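Local coordinates for DegV family protein (Eubacterium eligens, PDB 3FDJ), which is of unknown function but, as a DegV family member, probably binds a fatty acid or similar lipid, at residues 5-10 and 66-71; 74-79 and 106-111. All coordinates share one frame; numbering follows the deposited sequence.

Contact 1. Residues 5-10 and 66-71; sequences RLVADS and DAWLEA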
loop_
_atom_site.group_PDB
_atom_site.type_symbol
_atom_site.label_atom_id
_atom_site.label_comp_id
_atom_site.label_asym_id
_atom_site.label_seq_id
_atom_site.Cartn_x
_atom_site.Cartn_y
_atom_site.Cartn_z
ATOM N N ARG A 5 -10.372 2.925 -16.914
ATOM C CA ARG A 5 -9.855 3.821 -15.907
ATOM C C ARG A 5 -9.479 3.024 -14.668
ATOM O O ARG A 5 -10.272 2.201 -14.184
ATOM C CB ARG A 5 -10.916 4.835 -15.518
ATOM C CG ARG A 5 -10.546 5.737 -14.357
ATOM C CD ARG A 5 -11.623 6.794 -14.125
ATOM N NE ARG A 5 -11.455 7.789 -15.136
ATOM C CZ ARG A 5 -10.886 8.982 -14.972
ATOM N NH1 ARG A 5 -10.496 9.436 -13.782
ATOM N NH2 ARG A 5 -10.758 9.747 -16.023
ATOM N N LEU A 6 -8.293 3.300 -14.145
ATOM C CA LEU A 6 -7.836 2.755 -12.878
ATOM C C LEU A 6 -7.913 3.824 -11.762
ATOM O O LEU A 6 -7.518 4.970 -11.956
ATOM C CB LEU A 6 -6.407 2.198 -13.028
ATOM C CG LEU A 6 -6.207 1.124 -14.101
ATOM C CD1 LEU A 6 -4.731 0.598 -14.090
ATOM C CD2 LEU A 6 -7.210 -0.015 -13.983
ATOM N N VAL A 7 -8.442 3.440 -10.605
ATOM C CA VAL A 7 -8.574 4.335 -9.459
ATOM C C VAL A 7 -8.026 3.609 -8.238
ATOM O O VAL A 7 -8.203 2.377 -8.109
ATOM C CB VAL A 7 -10.056 4.738 -9.235
ATOM C CG1 VAL A 7 -10.216 5.693 -8.051
ATOM C CG2 VAL A 7 -10.652 5.417 -10.503
ATOM N N ALA A 8 -7.349 4.335 -7.352
ATOM C CA ALA A 8 -6.895 3.728 -6.101
ATOM C C ALA A 8 -6.902 4.742 -5.001
ATOM O O ALA A 8 -6.745 5.928 -5.246
ATOM C CB ALA A 8 -5.485 3.147 -6.266
ATOM N N ASP A 9 -7.076 4.293 -3.760
ATOM C CA ASP A 9 -6.802 5.201 -2.677
ATOM C C ASP A 9 -5.298 5.497 -2.545
ATOM O O ASP A 9 -4.434 4.756 -3.040
ATOM C CB ASP A 9 -7.421 4.745 -1.379
ATOM C CG ASP A 9 -6.772 3.533 -0.839
ATOM O OD1 ASP A 9 -5.561 3.628 -0.474
ATOM O OD2 ASP A 9 -7.479 2.497 -0.732
ATOM N N SER A 10 -5.011 6.593 -1.853
ATOM C CA SER A 10 -3.653 7.133 -1.760
ATOM C C SER A 10 -2.679 6.246 -0.966
ATOM O O SER A 10 -1.481 6.504 -0.975
ATOM C CB SER A 10 -3.703 8.546 -1.157
ATOM O OG SER A 10 -4.073 8.513 0.217
ATOM N N ASP A 66 -18.019 11.635 -2.194
ATOM C CA ASP A 66 -17.842 12.673 -3.217
ATOM C C ASP A 66 -16.466 12.616 -3.900
ATOM O O ASP A 66 -16.365 12.807 -5.113
ATOM C CB ASP A 66 -18.064 14.079 -2.633
ATOM C CG ASP A 66 -19.535 14.404 -2.402
ATOM O OD1 ASP A 66 -20.403 13.835 -3.097
ATOM O OD2 ASP A 66 -19.826 15.240 -1.521
ATOM N N ALA A 67 -15.416 12.351 -3.126
ATOM C CA ALA A 67 -14.056 12.218 -3.679
ATOM C C ALA A 67 -13.932 11.024 -4.610
ATOM O O ALA A 67 -13.280 11.092 -5.665
ATOM C CB ALA A 67 -13.024 12.110 -2.543
ATOM N N TRP A 68 -14.541 9.902 -4.230
ATOM C CA TRP A 68 -14.567 8.744 -5.124
ATOM C C TRP A 68 -15.294 9.082 -6.412
ATOM O O TRP A 68 -14.807 8.779 -7.487
ATOM C CB TRP A 68 -15.244 7.552 -4.472
ATOM C CG TRP A 68 -14.484 6.869 -3.389
ATOM C CD1 TRP A 68 -14.824 6.819 -2.053
ATOM C CD2 TRP A 68 -13.297 6.089 -3.519
ATOM N NE1 TRP A 68 -13.913 6.063 -1.360
ATOM C CE2 TRP A 68 -12.968 5.600 -2.233
ATOM C CE3 TRP A 68 -12.471 5.752 -4.592
ATOM C CZ2 TRP A 68 -11.838 4.815 -1.998
ATOM C CZ3 TRP A 68 -11.366 4.970 -4.352
ATOM C CH2 TRP A 68 -11.069 4.496 -3.070
ATOM N N LEU A 69 -16.464 9.701 -6.316
ATOM C CA LEU A 69 -17.248 10.011 -7.518
ATOM C C LEU A 69 -16.492 10.918 -8.458
ATOM O O LEU A 69 -16.504 10.699 -9.664
ATOM C CB LEU A 69 -18.606 10.619 -7.151
ATOM C CG LEU A 69 -19.565 9.649 -6.453
ATOM C CD1 LEU A 69 -20.852 10.401 -6.034
ATOM C CD2 LEU A 69 -19.917 8.458 -7.365
ATOM N N GLU A 70 -15.809 11.913 -7.899
ATOM C CA GLU A 70 -14.970 12.810 -8.699
ATOM C C GLU A 70 -13.913 11.987 -9.440
ATOM O O GLU A 70 -13.682 12.191 -10.629
ATOM C CB GLU A 70 -14.304 13.859 -7.813
ATOM C CG GLU A 70 -13.480 14.886 -8.568
ATOM C CD GLU A 70 -12.892 15.971 -7.672
ATOM O OE1 GLU A 70 -12.303 15.649 -6.609
ATOM O OE2 GLU A 70 -13.002 17.152 -8.053
ATOM N N ALA A 71 -13.315 11.019 -8.758
ATOM C CA ALA A 71 -12.242 10.221 -9.351
ATOM C C ALA A 71 -12.719 9.276 -10.435
ATOM O O ALA A 71 -11.958 8.926 -11.334
ATOM C CB ALA A 71 -11.503 9.431 -8.279
#
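Val-7 meets the indole of Trp-68 at its edge: CG1 lies in the plane of the ring, 3.9 Å from CZ3. Beyond it on the same benzene rim, CB of Asp-9 stands 4.0 Å from Trp-68 CH2, approaching at a slant. The second flat group, the Arg-5 guanidinium, is also met obliquely, by the carbonyl oxygen of Ala-71. Here NH1 donates to Ala-71 O over 2.9 Å, but the N-H...O angle of 134° shows a bent bond, and the oxygen lies 32° out of the guanidinium plane. Arg-5 starts extended, with CG anti to the backbone N, and its turn at chi3 swings NE aside; CD lies 3.5 Å from Ala-71 O. The acceptor belongs to the last turn of helix 65-72, where a positive group would be expected to suit the helix dipole. Val-7 CG1 also rests 4.0 Å from Ala-71 CB, so one methyl touches both the tryptophan and the alanine. An alanine in place of Arg-5 would probably leave the Ala-71 carbonyl without this donor and the carboxylate of Asp-75, which forms a salt bridge with NE, without its mate. Trp-68 NE1 is hydrogen-bonded to Ser-93 OG, and Asp-9 OD2 accepts from Ile-83 N. This is helix-on-sheet packing of an alpha/beta fold, buried around Val-7, Trp-68 and Ala-71: the axes of 66-71 and strand 5-9 approach to 9.8 Å and run roughly antiparallel (155°). Trp-68 reaches on to helix 90-102, while Leu-6 and Ala-8 touch helix 120-134.

Contact 2. Residues 74-79 and 106-111; sequences DDDEIF and PQAKVR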
loop_
_atom_site.group_PDB
_atom_site.type_symbol
_atom_site.label_atom_id
_atom_site.label_comp_id
_atom_site.label_asym_id
_atom_site.label_seq_id
_atom_site.Cartn_x
_atom_site.Cartn_y
_atom_site.Cartn_z
ATOM N N ASP A 74 -16.432 10.055 -15.629
ATOM C CA ASP A 74 -17.599 9.561 -16.351
ATOM C C ASP A 74 -17.253 8.354 -17.232
ATOM O O ASP A 74 -17.898 8.074 -18.244
ATOM C CB ASP A 74 -18.282 10.695 -17.122
ATOM C CG ASP A 74 -17.605 11.018 -18.409
ATOM O OD1 ASP A 74 -16.353 10.980 -18.445
ATOM O OD2 ASP A 74 -18.341 11.293 -19.395
ATOM N N ASP A 75 -16.255 7.594 -16.811
ATOM C CA ASP A 75 -15.854 6.440 -17.602
ATOM C C ASP A 75 -16.762 5.247 -17.347
ATOM O O ASP A 75 -17.376 5.107 -16.289
ATOM C CB ASP A 75 -14.377 6.129 -17.349
ATOM C CG ASP A 75 -13.468 7.118 -18.067
ATOM O OD1 ASP A 75 -13.835 7.568 -19.183
ATOM O OD2 ASP A 75 -12.415 7.499 -17.532
ATOM N N ASP A 76 -16.859 4.387 -18.345
ATOM C CA ASP A 76 -17.738 3.263 -18.262
ATOM C C ASP A 76 -17.109 1.936 -17.855
ATOM O O ASP A 76 -17.834 0.967 -17.668
ATOM C CB ASP A 76 -18.479 3.099 -19.572
ATOM C CG ASP A 76 -19.572 4.135 -19.734
ATOM O OD1 ASP A 76 -20.234 4.491 -18.714
ATOM O OD2 ASP A 76 -19.758 4.591 -20.866
ATOM N N GLU A 77 -15.791 1.876 -17.768
ATOM C CA GLU A 77 -15.102 0.686 -17.270
ATOM C C GLU A 77 -14.037 1.130 -16.269
ATOM O O GLU A 77 -13.069 1.799 -16.630
ATOM C CB GLU A 77 -14.420 -0.097 -18.418
ATOM C CG GLU A 77 -15.387 -0.699 -19.380
ATOM C CD GLU A 77 -14.750 -1.407 -20.577
ATOM O OE1 GLU A 77 -13.858 -0.846 -21.252
ATOM O OE2 GLU A 77 -15.218 -2.521 -20.870
ATOM N N ILE A 78 -14.232 0.772 -15.008
ATOM C CA ILE A 78 -13.391 1.241 -13.924
ATOM C C ILE A 78 -12.995 0.097 -13.011
ATOM O O ILE A 78 -13.841 -0.726 -12.617
ATOM C CB ILE A 78 -14.112 2.319 -13.072
ATOM C CG1 ILE A 78 -14.633 3.476 -13.945
ATOM C CG2 ILE A 78 -13.194 2.855 -11.914
ATOM C CD1 ILE A 78 -15.419 4.537 -13.161
ATOM N N PHE A 79 -11.703 0.054 -12.679
ATOM C CA PHE A 79 -11.200 -0.798 -11.619
ATOM C C PHE A 79 -10.745 0.118 -10.500
ATOM O O PHE A 79 -10.035 1.107 -10.733
ATOM C CB PHE A 79 -10.046 -1.708 -12.087
ATOM C CG PHE A 79 -10.481 -2.812 -12.990
ATOM C CD1 PHE A 79 -11.101 -3.954 -12.480
ATOM C CD2 PHE A 79 -10.299 -2.719 -14.356
ATOM C CE1 PHE A 79 -11.508 -4.966 -13.331
ATOM C CE2 PHE A 79 -10.739 -3.732 -15.223
ATOM C CZ PHE A 79 -11.351 -4.842 -14.707
ATOM N N PRO A 106 -25.604 4.251 -16.673
ATOM C CA PRO A 106 -26.313 3.020 -16.981
ATOM C C PRO A 106 -25.463 1.981 -17.716
ATOM O O PRO A 106 -25.778 0.811 -17.679
ATOM C CB PRO A 106 -27.464 3.500 -17.855
ATOM C CG PRO A 106 -26.940 4.740 -18.520
ATOM C CD PRO A 106 -26.064 5.383 -17.492
ATOM N N GLN A 107 -24.405 2.392 -18.390
ATOM C CA GLN A 107 -23.600 1.407 -19.087
ATOM C C GLN A 107 -22.331 1.051 -18.297
ATOM O O GLN A 107 -21.531 0.262 -18.768
ATOM C CB GLN A 107 -23.274 1.907 -20.494
ATOM C CG GLN A 107 -24.413 1.700 -21.477
ATOM C CD GLN A 107 -25.510 2.728 -21.361
ATOM O OE1 GLN A 107 -25.253 3.938 -21.472
ATOM N NE2 GLN A 107 -26.756 2.260 -21.173
ATOM N N ALA A 108 -22.184 1.570 -17.080
ATOM C CA ALA A 108 -20.903 1.459 -16.384
ATOM C C ALA A 108 -20.705 0.078 -15.792
ATOM O O ALA A 108 -21.653 -0.561 -15.338
ATOM C CB ALA A 108 -20.789 2.505 -15.280
ATOM N N LYS A 109 -19.448 -0.353 -15.790
ATOM C CA LYS A 109 -18.983 -1.504 -15.028
ATOM C C LYS A 109 -17.883 -1.037 -14.105
ATOM O O LYS A 109 -16.916 -0.402 -14.562
ATOM C CB LYS A 109 -18.393 -2.541 -15.970
ATOM C CG LYS A 109 -19.388 -3.066 -16.961
ATOM C CD LYS A 109 -18.834 -4.254 -17.750
ATOM C CE LYS A 109 -18.411 -3.908 -19.148
ATOM N NZ LYS A 109 -19.047 -4.911 -20.084
ATOM N N VAL A 110 -18.018 -1.342 -12.818
ATOM C CA VAL A 110 -17.063 -0.927 -11.825
ATOM C C VAL A 110 -16.738 -2.085 -10.928
ATOM O O VAL A 110 -17.641 -2.693 -10.347
ATOM C CB VAL A 110 -17.619 0.234 -10.962
ATOM C CG1 VAL A 110 -16.564 0.710 -9.951
ATOM C CG2 VAL A 110 -18.084 1.415 -11.864
ATOM N N ARG A 111 -15.460 -2.404 -10.804
ATOM C CA ARG A 111 -15.029 -3.489 -9.923
ATOM C C ARG A 111 -14.194 -2.854 -8.847
ATOM O O ARG A 111 -13.199 -2.179 -9.155
ATOM C CB ARG A 111 -14.211 -4.533 -10.677
ATOM C CG ARG A 111 -13.382 -5.451 -9.758
ATOM C CD ARG A 111 -14.253 -6.357 -8.871
ATOM N NE ARG A 111 -13.475 -6.910 -7.750
ATOM C CZ ARG A 111 -12.600 -7.921 -7.831
ATOM N NH1 ARG A 111 -11.977 -8.320 -6.740
ATOM N NH2 ARG A 111 -12.356 -8.559 -8.974
HETATM O O HOH W 1 -22.918 4.735 -18.471
HETATM O O HOH W 2 -19.046 -0.702 -19.626
#
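Glu-77 to Phe-79 pair in parallel with Lys-109 to Arg-111, the two strand axes being 4.9 Å apart and only 6° from aligned. Lys-109 N donates to Asp-76 O (2.8 Å), Ile-78 N to Lys-109 O, and Arg-111 N to Ile-78 O, the last two both 3.0 Å. The first differs from the others, for its donor sits above the carbonyl plane of Asp-76. That oxygen is also gripped by a water that donates to Gln-107 O as well, and a second water donates to Asp-76 OD1 while accepting from Gln-107 N, so two waters bridge Asp-76 and Gln-107 just before the strands begin. On one side of the sheet Phe-79 and Arg-111 make the tightest side-chain approach: Arg-111 CB lies 3.6 Å from Phe-79 CD1, with CG next to the same two ring atoms, CD1 and CE1, and the approach is oblique. The guanidinium is turned 69° from the ring; the Arg-111 chain bends at chi2 (66°), which sets the course of CD, and NH2 forms salt bridges with Asp-143 and Asp-147. Glu-77 and Lys-109 run side by side on this face, yet Glu-77 OE2 and Lys-109 NZ stay 4.6 Å apart, beyond a salt bridge, and NZ pairs with Glu-140 instead. Across the sheet, Ile-78 CB packs 4.2 Å from Val-110 CG2. Helix 139-150 covers the face bearing Phe-79, whose ring stacks with Phe-139, whereas helix 90-102 lies against Ile-78 and Val-110 through Tyr-101; strand 77-82, this helix and strand 109-114 form a beta-alpha-beta unit, with strand 5-9 on the far flank of 77-82.

In the fold
Contacts 1 and 2 lie about 12 Å apart between centres and belong to one alpha/beta layering: contact 1 seats a helix on strand 5-9, and contact 2 extends the same sheet through strand 77-82 to 109-114. Strand 5-9 and strand 77-82 are direct neighbours, with Val-7 N a probable hydrogen-bond donor to Phe-79 O at 2.8 Å and Leu-6 CD2 packed 3.8 Å from Phe-79 CB. The side-chain tie between the contacts is Arg-5 NE to Asp-75 OD2, at 2.6 Å. The two contacts follow in series along the chain. The sodium site, at Lys-160, Ala-179 and Ile-184, uses no residue of either contact.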